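PDB 1OXX: glucose import ATP-binding protein GlcV, which binds and hydrolyses ATP to power glucose uptake as the energy-coupling subunit of an ABC transporter. Local coordinates for residues R271-R277 with K346-K352. The protein carries 1 engineered substitution. Numbering follows the deposited sequence.
Sequences RAIIGIR and KIKVFEK
Ile273, Lys348 and Lys352 bury the most surface where the antiparallel strands 271-276 and 348-351 meet. Ile273 pairs with Phe350 through two backbone bonds. Ile273 N reaches Phe350 O at 2.8 Å, and Phe350 N returns to Ile273 O. The side chains of this pair lie on the same face as Lys348, and both touch Ile235 of helix 235-241. CD1 of Ile273 extends to CD of Lys352, 4.2 Å away, and the two chains cross at about a right angle. Lys352 N also bonds to Arg271 O at 3.2 Å. With CG of Lys352 anti to the backbone N (chi1 166°), the chain bends at chi2 and brings CD to Ile273. A further bend at chi4 precedes NZ, which forms a salt bridge with Glu248, which also binds Arg271 NE.

Strand 348-351 is the edge strand, within this chain, of a five-stranded antiparallel sheet in the C-terminal part of the protein. Strand 271-276 lies between it and strand 245-252. On the other face, Ile274 CD1 packs against Val349 CG2 at 3.9 Å and also touches CG2 of Ile347.

Lys348 pairs with Gly275, again by two backbone bonds, and its CB lies 3.5 Å from Gly275 O. The lysine chain runs on to Arg277, with CE 4.0 Å from Arg277 NE. The two cations do not bond directly. A water at the guanidinium edge, in its plane, accepts from both NE and Lys348 NZ. A second water accepts from NZ and Arg277 N and donates to Lys346 O. Replacing Lys348 with an alanine would probably cost both waters a donor and leave a gap beside Arg277. The guanidinium is held further by Tyr229 O and by carbonyls of Ala238 and Glu243.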
loop_
_atom_site.group_PDB
_atom_site.type_symbol
_atom_site.label_atom_id
_atom_site.label_comp_id
_atom_site.label_asym_id
_atom_site.label_seq_id
_atom_site.Cartn_x
_atom_site.Cartn_y
_atom_site.Cartn_z
ATOM N N ARG A 271 -24.533 11.666 16.061
ATOM C CA ARG A 271 -23.771 12.333 15.017
ATOM C C ARG A 271 -23.138 11.282 14.126
ATOM O O ARG A 271 -23.071 10.105 14.482
ATOM C CB ARG A 271 -22.712 13.230 15.642
ATOM C CG ARG A 271 -23.321 14.296 16.547
ATOM C CD ARG A 271 -22.305 15.267 17.104
ATOM N NE ARG A 271 -21.670 16.074 16.071
ATOM C CZ ARG A 271 -22.232 17.121 15.496
ATOM N NH1 ARG A 271 -23.462 17.486 15.839
ATOM N NH2 ARG A 271 -21.564 17.808 14.581
ATOM N N ALA A 272 -22.671 11.712 12.963
ATOM C CA ALA A 272 -22.100 10.792 11.988
ATOM C C ALA A 272 -20.894 11.377 11.304
ATOM O O ALA A 272 -20.762 12.586 11.183
ATOM C CB ALA A 272 -23.129 10.441 10.932
ATOM N N ILE A 273 -20.026 10.481 10.836
ATOM C CA ILE A 273 -18.907 10.858 10.008
ATOM C C ILE A 273 -19.278 10.500 8.577
ATOM O O ILE A 273 -19.705 9.378 8.302
ATOM C CB ILE A 273 -17.656 10.109 10.425
ATOM C CG1 ILE A 273 -17.287 10.475 11.866
ATOM C CG2 ILE A 273 -16.515 10.413 9.463
ATOM C CD1 ILE A 273 -16.195 9.616 12.456
ATOM N N ILE A 274 -19.158 11.470 7.688
ATOM C CA ILE A 274 -19.410 11.264 6.278
ATOM C C ILE A 274 -18.056 11.169 5.583
ATOM O O ILE A 274 -17.172 11.979 5.837
ATOM C CB ILE A 274 -20.203 12.472 5.706
ATOM C CG1 ILE A 274 -21.624 12.521 6.262
ATOM C CG2 ILE A 274 -20.223 12.447 4.179
ATOM C CD1 ILE A 274 -22.510 11.469 5.694
ATOM N N GLY A 275 -17.929 10.185 4.696
ATOM C CA GLY A 275 -16.781 10.049 3.828
ATOM C C GLY A 275 -17.229 10.198 2.392
ATOM O O GLY A 275 -18.133 9.491 1.940
ATOM N N ILE A 276 -16.624 11.143 1.673
ATOM C CA ILE A 276 -16.929 11.316 0.248
ATOM C C ILE A 276 -15.623 11.603 -0.488
ATOM O O ILE A 276 -14.897 12.562 -0.193
ATOM C CB ILE A 276 -18.045 12.398 0.002
ATOM C CG1 ILE A 276 -18.525 12.379 -1.460
ATOM C CG2 ILE A 276 -17.614 13.794 0.425
ATOM C CD1 ILE A 276 -19.486 11.230 -1.791
ATOM N N ARG A 277 -15.283 10.714 -1.411
ATOM C CA ARG A 277 -14.038 10.872 -2.148
ATOM C C ARG A 277 -14.134 12.032 -3.144
ATOM O O ARG A 277 -15.218 12.353 -3.646
ATOM C CB ARG A 277 -13.674 9.565 -2.837
ATOM C CG ARG A 277 -13.388 8.432 -1.874
ATOM C CD ARG A 277 -12.625 7.264 -2.531
ATOM N NE ARG A 277 -12.583 6.115 -1.640
ATOM C CZ ARG A 277 -11.750 5.976 -0.616
ATOM N NH1 ARG A 277 -10.816 6.891 -0.363
ATOM N NH2 ARG A 277 -11.812 4.883 0.138
ATOM N N LYS A 346 -21.997 6.561 -3.443
ATOM C CA LYS A 346 -20.616 6.589 -2.970
ATOM C C LYS A 346 -20.478 7.314 -1.634
ATOM O O LYS A 346 -19.369 7.441 -1.119
ATOM C CB LYS A 346 -19.684 7.219 -4.001
ATOM C CG LYS A 346 -19.665 6.537 -5.337
ATOM C CD LYS A 346 -18.950 5.212 -5.251
ATOM C CE LYS A 346 -18.933 4.525 -6.610
ATOM N NZ LYS A 346 -18.193 3.256 -6.558
ATOM N N ILE A 347 -21.573 7.765 -1.047
ATOM C CA ILE A 347 -21.485 8.359 0.270
ATOM C C ILE A 347 -21.212 7.268 1.293
ATOM O O ILE A 347 -21.928 6.261 1.352
ATOM C CB ILE A 347 -22.802 9.060 0.654
ATOM C CG1 ILE A 347 -23.198 10.167 -0.335
ATOM C CG2 ILE A 347 -22.725 9.557 2.091
ATOM C CD1 ILE A 347 -24.652 10.618 -0.213
ATOM N N LYS A 348 -20.155 7.436 2.071
ATOM C CA LYS A 348 -19.841 6.521 3.154
ATOM C C LYS A 348 -20.249 7.185 4.449
ATOM O O LYS A 348 -20.095 8.401 4.614
ATOM C CB LYS A 348 -18.368 6.183 3.168
ATOM C CG LYS A 348 -17.921 5.477 1.897
ATOM C CD LYS A 348 -16.510 5.829 1.555
ATOM C CE LYS A 348 -15.998 5.156 0.268
ATOM N NZ LYS A 348 -16.695 5.495 -0.998
ATOM N N VAL A 349 -20.817 6.410 5.355
ATOM C CA VAL A 349 -21.254 6.976 6.621
ATOM C C VAL A 349 -20.912 6.033 7.752
ATOM O O VAL A 349 -21.003 4.809 7.604
ATOM C CB VAL A 349 -22.767 7.348 6.590
ATOM C CG1 VAL A 349 -23.639 6.116 6.500
ATOM C CG2 VAL A 349 -23.149 8.195 7.805
ATOM N N PHE A 350 -20.448 6.624 8.847
ATOM C CA PHE A 350 -20.050 5.892 10.052
ATOM C C PHE A 350 -20.588 6.570 11.292
ATOM O O PHE A 350 -20.784 7.791 11.317
ATOM C CB PHE A 350 -18.527 5.827 10.162
ATOM C CG PHE A 350 -17.850 5.346 8.909
ATOM C CD1 PHE A 350 -17.399 6.250 7.956
ATOM C CD2 PHE A 350 -17.700 3.993 8.675
ATOM C CE1 PHE A 350 -16.810 5.813 6.811
ATOM C CE2 PHE A 350 -17.105 3.555 7.529
ATOM C CZ PHE A 350 -16.652 4.465 6.600
ATOM N N GLU A 351 -20.838 5.783 12.329
ATOM C CA GLU A 351 -21.288 6.354 13.588
ATOM C C GLU A 351 -20.130 7.127 14.186
ATOM O O GLU A 351 -18.986 6.700 14.104
ATOM C CB GLU A 351 -21.714 5.257 14.570
ATOM C CG GLU A 351 -22.958 4.506 14.143
ATOM C CD GLU A 351 -23.389 3.466 15.155
ATOM O OE1 GLU A 351 -24.068 2.496 14.757
ATOM O OE2 GLU A 351 -23.053 3.625 16.347
ATOM N N LYS A 352 -20.418 8.273 14.782
ATOM C CA LYS A 352 -19.396 8.985 15.520
ATOM C C LYS A 352 -19.503 8.495 16.961
ATOM O O LYS A 352 -20.551 8.659 17.589
ATOM C CB LYS A 352 -19.608 10.494 15.434
ATOM C CG LYS A 352 -18.802 11.296 16.450
ATOM C CD LYS A 352 -17.388 11.558 15.979
ATOM C CE LYS A 352 -16.636 12.424 16.982
ATOM N NZ LYS A 352 -17.443 13.601 17.428
HETATM O O HOH W 1 -22.754 10.192 18.063
HETATM O O HOH W 2 -16.905 8.464 -1.991
HETATM O O HOH W 3 -15.032 4.965 -3.125
#